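Local coordinates for protein taurine dioxygenase (Burkholderia ambifaria, PDB 5VN6) that probably oxidises taurine as a metal-dependent dioxygenase of the TfdA family, its metal site holding a magnesium ion in this crystal, at residues V219-G222 / Q223-N226; T211-T215 / P216-R220. One frame throughout, in Å; residues are numbered along the deposited sequence.

Interaction 1: residues V219-G222 / Q223-N226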
ATOM      1  N   VAL A 219       3.365 -30.322 -13.747  1.00 36.47           N
ATOM      2  CA  VAL A 219       4.240 -31.010 -12.805  1.00 38.65           C
ATOM      3  C   VAL A 219       5.069 -32.045 -13.555  1.00 41.85           C
ATOM      4  O   VAL A 219       4.537 -33.063 -14.022  1.00 39.35           O
ATOM      5  CB  VAL A 219       3.450 -31.656 -11.658  1.00 39.46           C
ATOM      6  CG1 VAL A 219       4.367 -32.538 -10.795  1.00 36.98           C
ATOM      7  CG2 VAL A 219       2.772 -30.570 -10.823  1.00 34.84           C
ATOM      8  N   ARG A 220       6.381 -31.804 -13.628  1.00 38.36           N
ATOM      9  CA  ARG A 220       7.336 -32.785 -14.126  1.00 42.75           C
ATOM     10  C   ARG A 220       7.887 -33.610 -12.966  1.00 42.74           C
ATOM     11  O   ARG A 220       7.930 -34.846 -13.022  1.00 41.36           O
ATOM     12  CB  ARG A 220       8.490 -32.083 -14.867  1.00 46.60           C
ATOM     13  CG  ARG A 220       8.113 -30.858 -15.737  1.00 45.34           C
ATOM     14  CD  ARG A 220       9.328 -29.896 -15.950  1.00 37.35           C
ATOM     15  NE  ARG A 220       9.861 -29.415 -14.662  1.00 35.76           N
ATOM     16  CZ  ARG A 220      11.007 -28.753 -14.498  1.00 40.65           C
ATOM     17  NH1 ARG A 220      11.782 -28.473 -15.546  1.00 41.69           N
ATOM     18  NH2 ARG A 220      11.380 -28.363 -13.286  1.00 34.95           N
ATOM     19  N   VAL A 221       8.313 -32.925 -11.907  1.00 36.09           N
ATOM     20  CA  VAL A 221       8.880 -33.551 -10.726  1.00 39.30           C
ATOM     21  C   VAL A 221       8.235 -32.908  -9.503  1.00 38.53           C
ATOM     22  O   VAL A 221       7.583 -31.863  -9.594  1.00 33.45           O
ATOM     23  CB  VAL A 221      10.424 -33.420 -10.677  1.00 33.24           C
ATOM     24  CG1 VAL A 221      11.071 -34.080 -11.901  1.00 33.25           C
ATOM     25  CG2 VAL A 221      10.842 -31.931 -10.580  1.00 26.86           C
ATOM     26  N   GLY A 222       8.452 -33.545  -8.343  1.00 34.46           N
ATOM     27  CA  GLY A 222       7.751 -33.151  -7.126  1.00 27.91           C
ATOM     28  C   GLY A 222       7.908 -31.683  -6.770  1.00 25.72           C
ATOM     29  O   GLY A 222       6.943 -31.016  -6.395  1.00 30.97           O
ATOM     30  N   GLN A 223       9.138 -31.146  -6.871  1.00 33.28           N
ATOM     31  CA  GLN A 223       9.289 -29.756  -6.455  1.00 29.63           C
ATOM     32  C   GLN A 223       8.468 -28.796  -7.320  1.00 33.88           C
ATOM     33  O   GLN A 223       8.163 -27.689  -6.858  1.00 28.80           O
ATOM     34  CB  GLN A 223      10.767 -29.325  -6.409  1.00 39.22           C
ATOM     35  CG  GLN A 223      11.540 -29.314  -7.703  1.00 37.24           C
ATOM     36  CD  GLN A 223      12.822 -28.472  -7.591  1.00 44.21           C
ATOM     37  OE1 GLN A 223      13.004 -27.510  -8.329  1.00 35.99           O
ATOM     38  NE2 GLN A 223      13.710 -28.846  -6.678  1.00 37.15           N
ATOM     39  N   ASP A 224       8.085 -29.191  -8.546  1.00 29.12           N
ATOM     40  CA  ASP A 224       7.127 -28.400  -9.330  1.00 29.68           C
ATOM     41  C   ASP A 224       5.771 -28.284  -8.614  1.00 38.10           C
ATOM     42  O   ASP A 224       5.081 -27.263  -8.728  1.00 37.19           O
ATOM     43  CB  ASP A 224       6.906 -29.031 -10.715  1.00 31.41           C
ATOM     44  CG  ASP A 224       8.136 -29.008 -11.589  1.00 39.25           C
ATOM     45  OD1 ASP A 224       8.977 -28.082 -11.433  1.00 37.55           O
ATOM     46  OD2 ASP A 224       8.256 -29.924 -12.436  1.00 38.69           O
ATOM     47  N   ALA A 225       5.350 -29.337  -7.907  1.00 33.85           N
ATOM     48  CA  ALA A 225       4.054 -29.282  -7.222  1.00 34.23           C
ATOM     49  C   ALA A 225       4.176 -28.583  -5.870  1.00 32.39           C
ATOM     50  O   ALA A 225       3.349 -27.736  -5.514  1.00 32.29           O
ATOM     51  CB  ALA A 225       3.481 -30.696  -7.048  1.00 31.90           C
ATOM     52  N   ASN A 226       5.195 -28.921  -5.111  1.00 29.92           N
ATOM     53  CA  ASN A 226       5.368 -28.365  -3.779  1.00 32.57           C
ATOM     54  C   ASN A 226       6.861 -28.148  -3.583  1.00 33.51           C
ATOM     55  O   ASN A 226       7.618 -29.125  -3.532  1.00 36.55           O
ATOM     56  CB  ASN A 226       4.765 -29.307  -2.721  1.00 34.15           C
ATOM     57  CG  ASN A 226       4.281 -28.558  -1.470  1.00 43.51           C
ATOM     58  OD1 ASN A 226       4.579 -27.370  -1.289  1.00 43.71           O
ATOM     59  ND2 ASN A 226       3.537 -29.255  -0.598  1.00 38.68           N
TER
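Arg220 and Asp224 meet side-on, with two guanidinium nitrogens each serving one carboxylate oxygen. The NE bond of Arg220 to OD2 of Asp224, at 2.8 Å, is practically straight (177°) and lies in the guanidinium plane. NH2 of Arg220 reaches OD1 of Asp224 at 3.0 Å on that oxygen's syn lone pair, but less squarely, tilted out of the guanidinium plane; the two flat groups are 36° apart. A bend at chi3 (-58°) folds the arginine chain back so that this edge of its guanidinium faces the carboxylate. OD2 is also held by the backbone: the amide N of Arg220 donates to OD2 of Asp224 at 2.9 Å on the anti lone pair, and the amide N of Val221 donates to the same OD2 at 3.0 Å from above the carboxylate plane. Three N-H groups thus converge on one oxygen. Along the backbone, the amide of Asp224 returns a bond to Val221 O, while Gly222 O accepts from the amides of Ala225 and Asn226, the bonds of a short, weakly bonded helical turn. CG2 of Val219 rests 3.8 Å from CB of Ala225, and both residues also touch His214. With one charge partner and two backbone amides fixing the carboxylate, its negative charge is probably well stabilised, and the loop is tied to the short helical turn that follows it at the surface.

Interaction 2: residues T211-T215 / P216-R220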
ATOM      1  N   THR A 211      -6.339 -26.652  -5.300  1.00 29.86           N
ATOM      2  CA  THR A 211      -6.800 -28.031  -5.204  1.00 38.48           C
ATOM      3  C   THR A 211      -6.586 -28.835  -6.476  1.00 40.15           C
ATOM      4  O   THR A 211      -6.602 -30.069  -6.415  1.00 40.22           O
ATOM      5  CB  THR A 211      -8.293 -28.083  -4.859  1.00 41.85           C
ATOM      6  OG1 THR A 211      -9.022 -27.241  -5.762  1.00 44.19           O
ATOM      7  CG2 THR A 211      -8.555 -27.652  -3.413  1.00 41.62           C
ATOM      8  N   ASN A 212      -6.406 -28.181  -7.626  1.00 32.61           N
ATOM      9  CA  ASN A 212      -6.342 -28.896  -8.899  1.00 33.82           C
ATOM     10  C   ASN A 212      -5.124 -28.470  -9.711  1.00 40.67           C
ATOM     11  O   ASN A 212      -5.162 -28.454 -10.947  1.00 38.12           O
ATOM     12  CB  ASN A 212      -7.639 -28.708  -9.703  1.00 38.82           C
ATOM     13  CG  ASN A 212      -7.935 -27.236 -10.031  1.00 40.09           C
ATOM     14  OD1 ASN A 212      -7.279 -26.300  -9.518  1.00 38.00           O
ATOM     15  ND2 ASN A 212      -8.922 -27.026 -10.906  1.00 38.31           N
ATOM     16  N   PHE A 213      -4.031 -28.134  -9.014  1.00 34.66           N
ATOM     17  CA  PHE A 213      -2.786 -27.713  -9.645  1.00 34.88           C
ATOM     18  C   PHE A 213      -1.990 -28.892 -10.196  1.00 37.21           C
ATOM     19  O   PHE A 213      -1.390 -28.792 -11.273  1.00 34.06           O
ATOM     20  CB  PHE A 213      -1.943 -26.939  -8.626  1.00 29.27           C
ATOM     21  CG  PHE A 213      -0.631 -26.436  -9.165  1.00 32.76           C
ATOM     22  CD1 PHE A 213      -0.531 -25.152  -9.694  1.00 26.25           C
ATOM     23  CD2 PHE A 213       0.504 -27.257  -9.150  1.00 35.93           C
ATOM     24  CE1 PHE A 213       0.670 -24.689 -10.200  1.00 35.17           C
ATOM     25  CE2 PHE A 213       1.713 -26.803  -9.654  1.00 35.43           C
ATOM     26  CZ  PHE A 213       1.800 -25.509 -10.179  1.00 37.89           C
ATOM     27  N   HIS A 214      -1.944 -30.003  -9.458  1.00 35.37           N
ATOM     28  CA  HIS A 214      -1.040 -31.099  -9.779  1.00 38.19           C
ATOM     29  C   HIS A 214      -1.541 -31.870 -11.005  1.00 40.36           C
ATOM     30  O   HIS A 214      -2.302 -32.833 -10.874  1.00 46.40           O
ATOM     31  CB  HIS A 214      -0.895 -31.994  -8.546  1.00 43.19           C
ATOM     32  CG  HIS A 214       0.291 -32.910  -8.572  1.00 43.75           C
ATOM     33  ND1 HIS A 214       0.634 -33.655  -9.679  1.00 45.79           N
ATOM     34  CD2 HIS A 214       1.148 -33.280  -7.590  1.00 40.30           C
ATOM     35  CE1 HIS A 214       1.685 -34.408  -9.394  1.00 45.37           C
ATOM     36  NE2 HIS A 214       2.015 -34.201  -8.132  1.00 42.88           N
ATOM     37  N   THR A 215      -1.154 -31.427 -12.196  1.00 45.19           N
ATOM     38  CA  THR A 215      -1.508 -32.017 -13.478  1.00 46.13           C
ATOM     39  C   THR A 215      -0.239 -32.251 -14.279  1.00 46.34           C
ATOM     40  O   THR A 215       0.785 -31.603 -14.033  1.00 43.23           O
ATOM     41  CB  THR A 215      -2.446 -31.097 -14.283  1.00 46.45           C
ATOM     42  OG1 THR A 215      -1.744 -29.894 -14.627  1.00 39.37           O
ATOM     43  CG2 THR A 215      -3.708 -30.744 -13.482  1.00 44.80           C
ATOM     44  N   PRO A 216      -0.269 -33.162 -15.257  1.00 44.40           N
ATOM     45  CA  PRO A 216       0.936 -33.389 -16.075  1.00 45.44           C
ATOM     46  C   PRO A 216       1.415 -32.152 -16.820  1.00 42.13           C
ATOM     47  O   PRO A 216       2.606 -32.061 -17.141  1.00 41.71           O
ATOM     48  CB  PRO A 216       0.493 -34.485 -17.054  1.00 51.09           C
ATOM     49  CG  PRO A 216      -0.623 -35.191 -16.351  1.00 50.54           C
ATOM     50  CD  PRO A 216      -1.349 -34.105 -15.597  1.00 48.37           C
ATOM     51  N   ALA A 217       0.529 -31.196 -17.101  1.00 43.03           N
ATOM     52  CA  ALA A 217       0.940 -29.977 -17.782  1.00 45.46           C
ATOM     53  C   ALA A 217       1.794 -29.100 -16.881  1.00 47.03           C
ATOM     54  O   ALA A 217       2.681 -28.388 -17.366  1.00 45.67           O
ATOM     55  CB  ALA A 217      -0.291 -29.212 -18.263  1.00 47.59           C
ATOM     56  N   ARG A 218       1.571 -29.163 -15.569  1.00 46.37           N
ATOM     57  CA  ARG A 218       2.288 -28.299 -14.645  1.00 41.46           C
ATOM     58  C   ARG A 218       3.385 -29.000 -13.859  1.00 40.93           C
ATOM     59  O   ARG A 218       4.263 -28.321 -13.331  1.00 40.99           O
ATOM     60  CB  ARG A 218       1.317 -27.677 -13.642  1.00 41.77           C
ATOM     61  CG  ARG A 218       0.226 -26.844 -14.250  1.00 43.77           C
ATOM     62  CD  ARG A 218      -0.591 -26.213 -13.146  1.00 45.19           C
ATOM     63  NE  ARG A 218      -1.680 -25.421 -13.694  1.00 48.45           N
ATOM     64  CZ  ARG A 218      -2.919 -25.871 -13.823  1.00 44.66           C
ATOM     65  NH1 ARG A 218      -3.852 -25.079 -14.330  1.00 42.63           N
ATOM     66  NH2 ARG A 218      -3.228 -27.106 -13.418  1.00 39.68           N
ATOM     67  N   VAL A 219       3.365 -30.322 -13.747  1.00 36.47           N
ATOM     68  CA  VAL A 219       4.240 -31.010 -12.805  1.00 38.65           C
ATOM     69  C   VAL A 219       5.069 -32.045 -13.555  1.00 41.85           C
ATOM     70  O   VAL A 219       4.537 -33.063 -14.022  1.00 39.35           O
ATOM     71  CB  VAL A 219       3.450 -31.656 -11.658  1.00 39.46           C
ATOM     72  CG1 VAL A 219       4.367 -32.538 -10.795  1.00 36.98           C
ATOM     73  CG2 VAL A 219       2.772 -30.570 -10.823  1.00 34.84           C
ATOM     74  N   ARG A 220       6.381 -31.804 -13.628  1.00 38.36           N
ATOM     75  CA  ARG A 220       7.336 -32.785 -14.126  1.00 42.75           C
ATOM     76  C   ARG A 220       7.887 -33.610 -12.966  1.00 42.74           C
ATOM     77  O   ARG A 220       7.930 -34.846 -13.022  1.00 41.36           O
ATOM     78  CB  ARG A 220       8.490 -32.083 -14.867  1.00 46.60           C
ATOM     79  CG  ARG A 220       8.113 -30.858 -15.737  1.00 45.34           C
ATOM     80  CD  ARG A 220       9.328 -29.896 -15.950  1.00 37.35           C
ATOM     81  NE  ARG A 220       9.861 -29.415 -14.662  1.00 35.76           N
ATOM     82  CZ  ARG A 220      11.007 -28.753 -14.498  1.00 40.65           C
ATOM     83  NH1 ARG A 220      11.782 -28.473 -15.546  1.00 41.69           N
ATOM     84  NH2 ARG A 220      11.380 -28.363 -13.286  1.00 34.95           N
TER
HETATM   85  O   HOH W   1      -5.824 -28.115 -13.378  1.00 56.75           O
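Phe213 carries the aliphatic part of Arg218 over one face of its ring, CD standing 3.7 Å from the ring centroid and 17° off the normal, a CH-pi contact offset toward the rim. With CG beside the backbone N (chi1 -60°), the arginine chain starts toward the ring, and its extension from CG to NE carries the guanidinium past it, the two planes 26° apart. There NH2 of Arg218 donates to Phe213 O at 3.3 Å, a long bond that arrives above the carbonyl plane, and a water accepts from the same NH2 at 2.8 Å while donating to Asn212 O. The main charge partner is Asp155, which meets NH1 of Arg218; Asn212 is bonded in turn to Arg157 and to the backbone of Asp155. Next to this, CG2 of Val219 sits 4.1 Å from the centroid of the His214 ring, again over a face, and CG1 of Val219 comes 3.6 Å from CE1 of His214. The turn that brings both residues round is closed by Thr215 O, which accepts from Arg218 N at 3.0 Å and from Val219 N at 2.9 Å, the latter almost in line with the C=O. Arg218 therefore works as an amphipathic link: its methylenes cover an aromatic face, while its charged end pins the tight turn to the segment around Asp155.

Interactions 1 and 2 are both surface contacts, their centres about 8 Å apart and both remote from the metal site. Interaction 2 lies in the connection that follows strand 207-210, while interaction 1 joins the end of that connection to helix 222-225. They share Val219 and Arg220, and Val219 makes contacts in both. The two meet by packing: CB of Ala225 lies 3.5 Å from CD2 of His214. Chemistry follows place. Interaction 1, slightly farther from the chain's centre, is mainly polar, its ion pair formed between residues of the stretch itself. Interaction 2 adds CH-pi packing around Phe213, its one buried residue, which also touches helix 228-237, and sends its arginine's charge outside the loop.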